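Long-range contacts in flagellar motor switch protein fliG (Aquifex aeolicus, PDB 3HJL), which probably forms part of the rotor-mounted switch complex (C ring) of the flagellar motor, which helps to set the direction of flagellar rotation: residues 258-263 with 288-293; 11-16 with 43-48; 119-124 with 146-151; 51-56 with 90-95. All blocks are in the same frame, centred on the assembly; numbering follows the deposited sequence.

Interaction 1 (258-263 with 288-293); sequences VDKNTL and KLFLED
Lys260 and Asp293 make a salt bridge between two helices of the all-helical FliG C-terminal domain, and the same lysine lies beside the ring of Phe290. Lys260 opens helix 260-268, while Asp293 and Phe290 belong to helix 284-296. The lysine stands with CG anti to its backbone N (chi1 176°), and the extended chain carries its methylenes past the phenylalanine, the two side chains running in opposing senses; CG of Lys260 comes to 4.0 Å from CD2 of Phe290. At the far end NZ donates to OD1 of Asp293 at 2.8 Å, meeting that oxygen nearly along its C-O axis. The ammonium also passes CG of Leu289 at 3.7 Å, so an apolar branch borders the charge, and both members of the pair are partly exposed. Beyond the lysine methylenes the contact is apolar: CZ of Phe290 meets CG of Leu263 at 3.9 Å, the two side chains crossing at about a right angle. The buried phenylalanine continues into Met264, Leu267, Leu279 and Met282, and Leu263 reaches Phe278, which joins the pair of helices to helix 272-279. The start of helix 260-268 has its own satisfied donors. Asp259 occupies the N-cap, and its OD2 accepts twice from Thr262. The backbone N comes from above the carboxylate plane, 54° out of it, whereas the hydroxyl OG1 of Thr262 donates to the anti lone pair of the same OD2 of Asp259 at 3.2 Å.

Interaction 2 (11-16 with 43-48); sequences KAQKAA and FALAKD
Leu45 lays its CD1 methyl on the CB of Ala12, 3.6 Å away, where two helices of the FliG N-terminal domain cross nearly perpendicularly. The short segments of helix 7-21 and helix 36-47 make an angle of 98° and approach to 8.4 Å between axes, a close crossing made possible by small residues on both sides. Leucine is the one large apolar side chain of the contact. Its chi1 of -74° sets CG anti to the carbonyl carbon, from where CD1 reaches Ala12. Nearer the backbone, CB of Leu45 rests against CB of Ala16 at 3.8 Å, and the side chain thus spans successive turns of the first helix. Leu45 CD2 comes only loosely near Gln13 CG, at 4.4 Å. In the next residue along, CB of Ala46 faces CB of Ala16 at 4.2 Å. The backbones draw together here, with 5.5 Å between CA of Ala16 and CA of Ala46. Residues of the same helices extend this apolar seam: Leu45 also touches Leu9, Ala46 touches Leu20, and Ala16 touches Leu42. No direct hydrogen bond links the segments, yet one polar bridge joins them. A water accepts from NE2 of Gln13 at 2.8 Å and donates to the backbone O of Leu45 at 2.7 Å, tying the amide tip to the last turn of helix 36-47.

Interaction 3 (119-124 with 146-151); sequences RILASL and AEIIQN
Asn151 turns its CB onto the methyl of Ala122, 3.5 Å from CB to CB, just past the end of helix 142-150. From there CG stands anti to the carbonyl carbon (chi1 -72°), and the amide crosses the aliphatic start of Arg119 at a slant: OD1 of Asn151 lies 3.5 Å from the arginine CG, a van der Waals contact. The other tip atom, ND2, bends back to its own helix and donates to the backbone O of Glu147 at 2.8 Å, tilted 30° from that carbonyl plane. This bond fixes the amide's rotation and puts OD1 on the arginine side. Arg119 sends its guanidinium away from the contact, to a salt bridge with Asp117. Deeper in, CG2 of Ile148 lies 4.1 Å from CB of Ala122, while the isoleucine CD1 reaches CD1 of Leu121 at 4.1 Å. Leu121 goes on to Leu182 of helix 172-193, and Ile148 to Leu137 of helix 130-137. A small alanine lets the backbones close to 5.1 Å between the CA atoms of Ala122 and Ile148, and the buried branched residues beside it make this a helix-helix interface of the FliG middle domain, in a protein built on armadillo repeat motifs.

Interaction 4 (51-56 with 90-95); sequences SVPEEE and PPTLAE
The backbones of Ser51 and Pro90 pass 4.8 Å apart at their CA atoms, and the carbonyl O of Pro90 receives a weak hydrogen bond from Val52 N at 3.3 Å, with a CA-H...O contact from Ser51 beside it. Both segments then run into the first turn of a helix, 54-70 on one side and 93-114 on the other, and the side chains tie these starts together. Glu95 does most of this work. Its chain reaches across extended, and OE2 accepts from Glu54 N at 2.9 Å through the syn lone pair, so a carboxylate of one helix satisfies a first-turn N-H of the other. The second oxygen, OE1, turns back to Thr92 N, met on the anti side and 33° out of the carboxylate plane, and a water donates to both OE1 and Val52 O. The carboxylate is thus gripped at both oxygens, and the helix N-terminus it faces would probably stabilise its negative charge, although Glu54 OE1 lies 4.8 Å from Glu95 OE2. The methyl CG2 of Thr92 packs against CD of Pro53 at 3.7 Å, the two side chains crossing at about a right angle. A second water joins Ser51 OG to Leu93 N. Thr92 OG1 accepts in turn from Glu95 N at 3.2 Å; with the reciprocal bond from Thr92 N, this is a capping box at the start of helix 93-114, here extended by its glutamate to the start of helix 54-70 in the FliG N-terminal domain.

The four contacts illustrate how an elongated, almost wholly helical chain is held by local joints strung out in series. Interactions 2 and 4 share the FliG N-terminal domain range, their centres about 17 Å apart; helix 36-47 of the first is followed directly by helix 54-70 of the second. Helix 93-114, begun in interaction 4, is followed by helix 118-125 of interaction 3, in the middle domain range, with about 42 Å between centres. Interaction 1 stands alone in the C-terminal domain range, centre to centre about 65 Å from interaction 3 and about 93 Å from interaction 2, on the opposite side of the chain's centre from the latter. All four lie away from the EHPQR motif.

Interaction 1 (258-263 with 288-293)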
# COMPACT_ATOMS: atom_id res chain seq x y z
N VAL A 258 -38.79 22.98 6.27
CA VAL A 258 -37.44 23.58 6.26
C VAL A 258 -37.36 24.94 6.98
O VAL A 258 -38.30 25.74 6.95
CB VAL A 258 -36.82 23.76 4.81
CG1 VAL A 258 -36.52 22.43 4.20
CG2 VAL A 258 -37.71 24.60 3.90
N ASP A 259 -36.23 25.15 7.64
CA ASP A 259 -35.90 26.42 8.28
C ASP A 259 -35.64 27.47 7.18
O ASP A 259 -35.08 27.14 6.12
CB ASP A 259 -34.64 26.23 9.15
CG ASP A 259 -34.13 27.52 9.73
OD1 ASP A 259 -34.93 28.29 10.31
OD2 ASP A 259 -32.91 27.76 9.65
N LYS A 260 -36.07 28.70 7.43
CA LYS A 260 -35.90 29.82 6.49
C LYS A 260 -34.43 30.13 6.21
O LYS A 260 -34.05 30.32 5.05
CB LYS A 260 -36.60 31.09 7.02
CG LYS A 260 -36.41 32.34 6.14
CD LYS A 260 -37.11 33.57 6.67
CE LYS A 260 -36.68 34.79 5.86
NZ LYS A 260 -37.57 35.96 6.04
N ASN A 261 -33.63 30.23 7.27
CA ASN A 261 -32.21 30.55 7.14
C ASN A 261 -31.46 29.46 6.36
O ASN A 261 -30.63 29.77 5.50
CB ASN A 261 -31.54 30.76 8.52
CG ASN A 261 -32.15 31.94 9.31
OD1 ASN A 261 -32.60 32.93 8.73
ND2 ASN A 261 -32.13 31.83 10.63
N THR A 262 -31.77 28.20 6.65
CA THR A 262 -31.18 27.06 5.91
C THR A 262 -31.52 27.13 4.42
O THR A 262 -30.64 26.98 3.57
CB THR A 262 -31.66 25.70 6.47
OG1 THR A 262 -31.34 25.62 7.86
CG2 THR A 262 -30.99 24.54 5.73
N LEU A 263 -32.80 27.39 4.11
CA LEU A 263 -33.25 27.50 2.72
C LEU A 263 -32.63 28.71 2.00
O LEU A 263 -32.27 28.62 0.84
CB LEU A 263 -34.78 27.59 2.65
CG LEU A 263 -35.40 27.50 1.24
CD1 LEU A 263 -35.10 26.15 0.62
CD2 LEU A 263 -36.90 27.77 1.26
N LYS A 288 -40.99 38.27 -0.93
CA LYS A 288 -40.33 39.57 -0.96
C LYS A 288 -39.33 39.72 0.19
O LYS A 288 -38.19 40.13 -0.04
CB LYS A 288 -41.37 40.71 -0.92
CG LYS A 288 -40.78 42.13 -1.01
CD LYS A 288 -41.85 43.19 -0.82
CE LYS A 288 -41.26 44.51 -0.35
NZ LYS A 288 -42.32 45.50 -0.01
N LEU A 289 -39.77 39.41 1.41
CA LEU A 289 -38.89 39.47 2.59
C LEU A 289 -37.73 38.45 2.53
O LEU A 289 -36.64 38.72 3.04
CB LEU A 289 -39.72 39.28 3.89
CG LEU A 289 -38.99 39.29 5.25
CD1 LEU A 289 -38.20 40.57 5.46
CD2 LEU A 289 -39.99 39.10 6.38
N PHE A 290 -37.97 37.30 1.90
CA PHE A 290 -36.95 36.24 1.76
C PHE A 290 -35.78 36.69 0.88
O PHE A 290 -34.61 36.50 1.23
CB PHE A 290 -37.61 34.99 1.15
CG PHE A 290 -36.76 33.76 1.19
CD1 PHE A 290 -35.96 33.41 0.10
CD2 PHE A 290 -36.87 32.85 2.24
CE1 PHE A 290 -35.23 32.24 0.09
CE2 PHE A 290 -36.16 31.67 2.24
CZ PHE A 290 -35.33 31.37 1.16
N LEU A 291 -36.12 37.27 -0.27
CA LEU A 291 -35.13 37.83 -1.20
C LEU A 291 -34.33 38.96 -0.56
O LEU A 291 -33.12 39.08 -0.79
CB LEU A 291 -35.81 38.34 -2.47
CG LEU A 291 -36.41 37.29 -3.40
CD1 LEU A 291 -37.24 37.96 -4.49
CD2 LEU A 291 -35.32 36.43 -4.01
N GLU A 292 -35.02 39.81 0.20
CA GLU A 292 -34.38 40.93 0.90
C GLU A 292 -33.42 40.44 1.99
O GLU A 292 -32.29 40.93 2.09
CB GLU A 292 -35.44 41.86 1.50
CG GLU A 292 -36.17 42.68 0.45
CD GLU A 292 -37.38 43.43 1.00
OE1 GLU A 292 -37.58 43.43 2.24
OE2 GLU A 292 -38.13 44.01 0.19
N ASP A 293 -33.86 39.47 2.78
CA ASP A 293 -33.00 38.85 3.79
C ASP A 293 -31.84 38.04 3.17
O ASP A 293 -30.80 37.90 3.81
CB ASP A 293 -33.81 37.96 4.74
CG ASP A 293 -34.74 38.75 5.65
OD1 ASP A 293 -35.83 38.21 5.96
OD2 ASP A 293 -34.41 39.89 6.04

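Interaction 2 (11-16 with 43-48)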
# COMPACT_ATOMS: atom_id res chain seq x y z
N LYS A 11 29.29 -28.35 26.87
CA LYS A 11 30.67 -27.88 27.07
C LYS A 11 31.54 -28.33 25.89
O LYS A 11 32.28 -27.52 25.33
CB LYS A 11 31.24 -28.38 28.39
CG LYS A 11 30.56 -27.78 29.62
CD LYS A 11 30.88 -28.57 30.89
CE LYS A 11 30.01 -28.11 32.07
NZ LYS A 11 30.23 -28.93 33.31
N ALA A 12 31.40 -29.59 25.48
CA ALA A 12 32.09 -30.11 24.28
C ALA A 12 31.68 -29.37 23.01
O ALA A 12 32.52 -29.13 22.14
CB ALA A 12 31.85 -31.60 24.12
N GLN A 13 30.40 -29.05 22.90
CA GLN A 13 29.88 -28.27 21.76
C GLN A 13 30.44 -26.84 21.72
O GLN A 13 30.73 -26.32 20.65
CB GLN A 13 28.34 -28.27 21.74
CG GLN A 13 27.73 -29.57 21.20
CD GLN A 13 26.22 -29.71 21.47
OE1 GLN A 13 25.68 -29.14 22.42
NE2 GLN A 13 25.56 -30.51 20.65
N LYS A 14 30.56 -26.21 22.89
CA LYS A 14 31.23 -24.91 23.00
C LYS A 14 32.67 -25.00 22.53
O LYS A 14 33.12 -24.17 21.75
CB LYS A 14 31.20 -24.37 24.44
CG LYS A 14 29.92 -23.70 24.85
CD LYS A 14 30.06 -23.09 26.24
CE LYS A 14 28.89 -22.19 26.57
NZ LYS A 14 29.10 -21.46 27.85
N ALA A 15 33.41 -25.98 23.06
CA ALA A 15 34.80 -26.24 22.62
C ALA A 15 34.89 -26.38 21.09
O ALA A 15 35.80 -25.82 20.47
CB ALA A 15 35.33 -27.49 23.29
N ALA A 16 33.96 -27.13 20.51
CA ALA A 16 33.88 -27.32 19.05
C ALA A 16 33.69 -26.00 18.31
O ALA A 16 34.37 -25.74 17.31
CB ALA A 16 32.74 -28.28 18.70
N PHE A 43 35.30 -31.85 15.40
CA PHE A 43 34.65 -31.57 14.10
C PHE A 43 33.27 -32.24 14.01
O PHE A 43 32.32 -31.61 13.53
CB PHE A 43 35.52 -32.01 12.90
CG PHE A 43 36.85 -31.29 12.79
CD1 PHE A 43 36.94 -29.90 12.93
CD2 PHE A 43 38.00 -31.99 12.44
CE1 PHE A 43 38.17 -29.25 12.79
CE2 PHE A 43 39.23 -31.34 12.31
CZ PHE A 43 39.31 -29.97 12.49
N ALA A 44 33.17 -33.49 14.48
CA ALA A 44 31.89 -34.20 14.48
C ALA A 44 30.87 -33.51 15.39
O ALA A 44 29.68 -33.44 15.06
CB ALA A 44 32.07 -35.66 14.87
N LEU A 45 31.34 -32.97 16.52
CA LEU A 45 30.48 -32.17 17.41
C LEU A 45 29.90 -30.93 16.71
O LEU A 45 28.72 -30.64 16.85
CB LEU A 45 31.24 -31.76 18.68
CG LEU A 45 31.48 -32.86 19.71
CD1 LEU A 45 32.59 -32.48 20.66
CD2 LEU A 45 30.21 -33.19 20.46
N ALA A 46 30.75 -30.20 15.97
CA ALA A 46 30.32 -28.98 15.26
C ALA A 46 29.33 -29.32 14.15
O ALA A 46 28.29 -28.66 14.03
CB ALA A 46 31.51 -28.23 14.70
N LYS A 47 29.65 -30.34 13.36
CA LYS A 47 28.79 -30.82 12.27
C LYS A 47 27.41 -31.29 12.76
O LYS A 47 26.42 -31.11 12.06
CB LYS A 47 29.49 -31.98 11.52
CG LYS A 47 28.77 -32.40 10.23
CD LYS A 47 29.49 -33.53 9.52
CE LYS A 47 28.73 -33.94 8.24
NZ LYS A 47 29.29 -35.16 7.60
N ASP A 48 27.36 -31.89 13.95
CA ASP A 48 26.12 -32.43 14.49
C ASP A 48 25.36 -31.44 15.40
O ASP A 48 24.42 -31.83 16.10
CB ASP A 48 26.44 -33.73 15.25
CG ASP A 48 25.23 -34.63 15.45
OD1 ASP A 48 24.54 -34.94 14.45
OD2 ASP A 48 24.99 -35.05 16.60
O HOH W 1 26.90 -31.75 18.55

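Interaction 3 (119-124 with 146-151)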
# COMPACT_ATOMS: atom_id res chain seq x y z
N ARG A 119 8.33 -1.79 -24.24
CA ARG A 119 8.32 -0.37 -24.60
C ARG A 119 7.92 0.49 -23.40
O ARG A 119 8.47 1.57 -23.19
CB ARG A 119 7.36 -0.10 -25.77
CG ARG A 119 7.79 -0.73 -27.08
CD ARG A 119 6.71 -0.61 -28.15
NE ARG A 119 5.67 -1.63 -28.03
CZ ARG A 119 4.63 -1.76 -28.85
NH1 ARG A 119 4.48 -0.96 -29.91
NH2 ARG A 119 3.74 -2.73 -28.64
N ILE A 120 6.95 0.00 -22.63
CA ILE A 120 6.49 0.67 -21.41
C ILE A 120 7.57 0.64 -20.32
O ILE A 120 7.83 1.66 -19.68
CB ILE A 120 5.16 0.05 -20.88
CG1 ILE A 120 4.02 0.29 -21.91
CG2 ILE A 120 4.79 0.64 -19.50
CD1 ILE A 120 2.74 -0.44 -21.60
N LEU A 121 8.22 -0.51 -20.16
CA LEU A 121 9.32 -0.65 -19.19
C LEU A 121 10.52 0.23 -19.58
O LEU A 121 11.08 0.91 -18.73
CB LEU A 121 9.74 -2.12 -19.04
CG LEU A 121 8.67 -3.11 -18.51
CD1 LEU A 121 9.15 -4.54 -18.53
CD2 LEU A 121 8.24 -2.76 -17.12
N ALA A 122 10.90 0.22 -20.86
CA ALA A 122 11.98 1.08 -21.38
C ALA A 122 11.68 2.56 -21.14
O ALA A 122 12.53 3.29 -20.65
CB ALA A 122 12.20 0.83 -22.88
N SER A 123 10.44 2.96 -21.43
CA SER A 123 9.97 4.33 -21.21
C SER A 123 10.05 4.77 -19.75
O SER A 123 10.51 5.87 -19.46
CB SER A 123 8.53 4.47 -21.71
OG SER A 123 8.09 5.81 -21.60
N LEU A 124 9.59 3.91 -18.84
CA LEU A 124 9.69 4.18 -17.39
C LEU A 124 11.11 4.14 -16.83
O LEU A 124 11.37 4.71 -15.77
CB LEU A 124 8.83 3.18 -16.59
CG LEU A 124 7.31 3.31 -16.70
CD1 LEU A 124 6.65 2.17 -15.98
CD2 LEU A 124 6.82 4.64 -16.12
N ALA A 146 16.93 -7.83 -23.12
CA ALA A 146 17.29 -7.51 -24.51
C ALA A 146 16.23 -6.63 -25.18
O ALA A 146 16.58 -5.69 -25.89
CB ALA A 146 17.49 -8.79 -25.31
N GLU A 147 14.95 -6.96 -24.98
CA GLU A 147 13.83 -6.18 -25.53
C GLU A 147 13.80 -4.76 -24.98
O GLU A 147 13.51 -3.81 -25.71
CB GLU A 147 12.49 -6.83 -25.22
CG GLU A 147 12.15 -8.06 -26.04
CD GLU A 147 10.94 -8.81 -25.48
OE1 GLU A 147 10.09 -8.18 -24.80
OE2 GLU A 147 10.83 -10.03 -25.73
N ILE A 148 14.06 -4.62 -23.68
CA ILE A 148 14.10 -3.30 -23.03
C ILE A 148 15.28 -2.50 -23.56
O ILE A 148 15.12 -1.34 -23.92
CB ILE A 148 14.20 -3.41 -21.49
CG1 ILE A 148 12.94 -4.03 -20.89
CG2 ILE A 148 14.42 -2.05 -20.89
CD1 ILE A 148 13.13 -4.53 -19.48
N ILE A 149 16.44 -3.14 -23.63
CA ILE A 149 17.65 -2.49 -24.15
C ILE A 149 17.44 -1.95 -25.57
O ILE A 149 17.76 -0.80 -25.83
CB ILE A 149 18.89 -3.44 -24.13
CG1 ILE A 149 19.44 -3.57 -22.70
CG2 ILE A 149 20.00 -2.92 -25.05
CD1 ILE A 149 20.20 -2.34 -22.20
N GLN A 150 16.80 -2.74 -26.43
CA GLN A 150 16.51 -2.30 -27.81
C GLN A 150 15.62 -1.05 -27.91
O GLN A 150 15.77 -0.26 -28.84
CB GLN A 150 15.91 -3.45 -28.62
CG GLN A 150 16.95 -4.51 -29.00
CD GLN A 150 16.35 -5.69 -29.74
OE1 GLN A 150 15.13 -5.92 -29.69
NE2 GLN A 150 17.20 -6.46 -30.42
N ASN A 151 14.73 -0.86 -26.93
CA ASN A 151 13.86 0.33 -26.85
C ASN A 151 14.46 1.52 -26.06
O ASN A 151 13.76 2.52 -25.85
CB ASN A 151 12.51 -0.07 -26.25
CG ASN A 151 11.68 -0.89 -27.21
OD1 ASN A 151 11.11 -0.35 -28.16
ND2 ASN A 151 11.55 -2.18 -26.94

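Interaction 4 (51-56 with 90-95)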
# COMPACT_ATOMS: atom_id res chain seq x y z
N SER A 51 20.20 -26.73 15.17
CA SER A 51 19.99 -25.40 14.60
C SER A 51 19.46 -24.47 15.69
O SER A 51 18.74 -24.91 16.59
CB SER A 51 19.00 -25.46 13.44
OG SER A 51 17.77 -26.00 13.86
N VAL A 52 19.84 -23.19 15.62
CA VAL A 52 19.46 -22.19 16.61
C VAL A 52 19.08 -20.87 15.93
O VAL A 52 19.80 -20.43 15.04
CB VAL A 52 20.63 -21.89 17.57
CG1 VAL A 52 20.22 -20.85 18.60
CG2 VAL A 52 21.11 -23.18 18.25
N PRO A 53 17.94 -20.25 16.33
CA PRO A 53 17.55 -18.94 15.80
C PRO A 53 18.66 -17.90 15.88
O PRO A 53 19.47 -17.93 16.80
CB PRO A 53 16.39 -18.53 16.71
CG PRO A 53 15.77 -19.82 17.10
CD PRO A 53 16.89 -20.80 17.22
N GLU A 54 18.70 -17.00 14.90
CA GLU A 54 19.78 -16.01 14.77
C GLU A 54 19.98 -15.14 16.01
O GLU A 54 21.11 -14.90 16.42
CB GLU A 54 19.55 -15.12 13.55
CG GLU A 54 20.71 -14.20 13.23
CD GLU A 54 20.56 -13.52 11.90
OE1 GLU A 54 19.41 -13.32 11.45
OE2 GLU A 54 21.60 -13.17 11.30
N GLU A 55 18.87 -14.66 16.59
CA GLU A 55 18.88 -13.84 17.82
C GLU A 55 19.51 -14.60 18.99
O GLU A 55 20.23 -14.01 19.80
CB GLU A 55 17.45 -13.41 18.19
CG GLU A 55 17.37 -12.36 19.32
CD GLU A 55 15.94 -11.89 19.60
OE1 GLU A 55 15.02 -12.73 19.61
OE2 GLU A 55 15.75 -10.67 19.85
N GLU A 56 19.23 -15.90 19.08
CA GLU A 56 19.82 -16.76 20.11
C GLU A 56 21.30 -17.11 19.82
O GLU A 56 22.05 -17.35 20.77
CB GLU A 56 18.97 -18.01 20.31
CG GLU A 56 17.55 -17.69 20.82
CD GLU A 56 16.61 -18.90 20.86
OE1 GLU A 56 17.06 -19.99 21.27
OE2 GLU A 56 15.41 -18.74 20.51
N PRO A 90 24.14 -24.01 12.54
CA PRO A 90 23.25 -23.90 11.36
C PRO A 90 21.92 -23.17 11.62
O PRO A 90 21.51 -23.03 12.77
CB PRO A 90 22.99 -25.36 11.00
CG PRO A 90 23.15 -26.11 12.27
CD PRO A 90 24.20 -25.39 13.05
N PRO A 91 21.26 -22.69 10.54
CA PRO A 91 19.99 -21.99 10.69
C PRO A 91 18.81 -22.96 10.82
O PRO A 91 18.92 -24.12 10.44
CB PRO A 91 19.89 -21.19 9.40
CG PRO A 91 20.58 -22.02 8.39
CD PRO A 91 21.65 -22.78 9.12
N THR A 92 17.70 -22.46 11.34
CA THR A 92 16.50 -23.27 11.58
C THR A 92 15.69 -23.44 10.28
O THR A 92 15.88 -22.68 9.33
CB THR A 92 15.58 -22.61 12.64
OG1 THR A 92 15.07 -21.38 12.13
CG2 THR A 92 16.34 -22.32 13.92
N LEU A 93 14.80 -24.43 10.26
CA LEU A 93 13.89 -24.66 9.12
C LEU A 93 13.02 -23.44 8.86
O LEU A 93 12.73 -23.13 7.71
CB LEU A 93 12.97 -25.89 9.33
CG LEU A 93 13.49 -27.28 8.97
CD1 LEU A 93 12.48 -28.36 9.39
CD2 LEU A 93 13.76 -27.37 7.48
N ALA A 94 12.56 -22.80 9.94
CA ALA A 94 11.77 -21.57 9.85
C ALA A 94 12.51 -20.48 9.08
O ALA A 94 11.95 -19.84 8.20
CB ALA A 94 11.43 -21.08 11.23
N GLU A 95 13.79 -20.28 9.42
CA GLU A 95 14.64 -19.30 8.72
C GLU A 95 14.87 -19.67 7.26
O GLU A 95 14.86 -18.79 6.40
CB GLU A 95 15.97 -19.12 9.46
CG GLU A 95 15.78 -18.39 10.79
CD GLU A 95 17.03 -18.34 11.66
OE1 GLU A 95 17.90 -19.23 11.54
OE2 GLU A 95 17.10 -17.42 12.49
O HOH W 2 15.26 -26.36 12.48
O HOH W 3 20.52 -19.05 12.72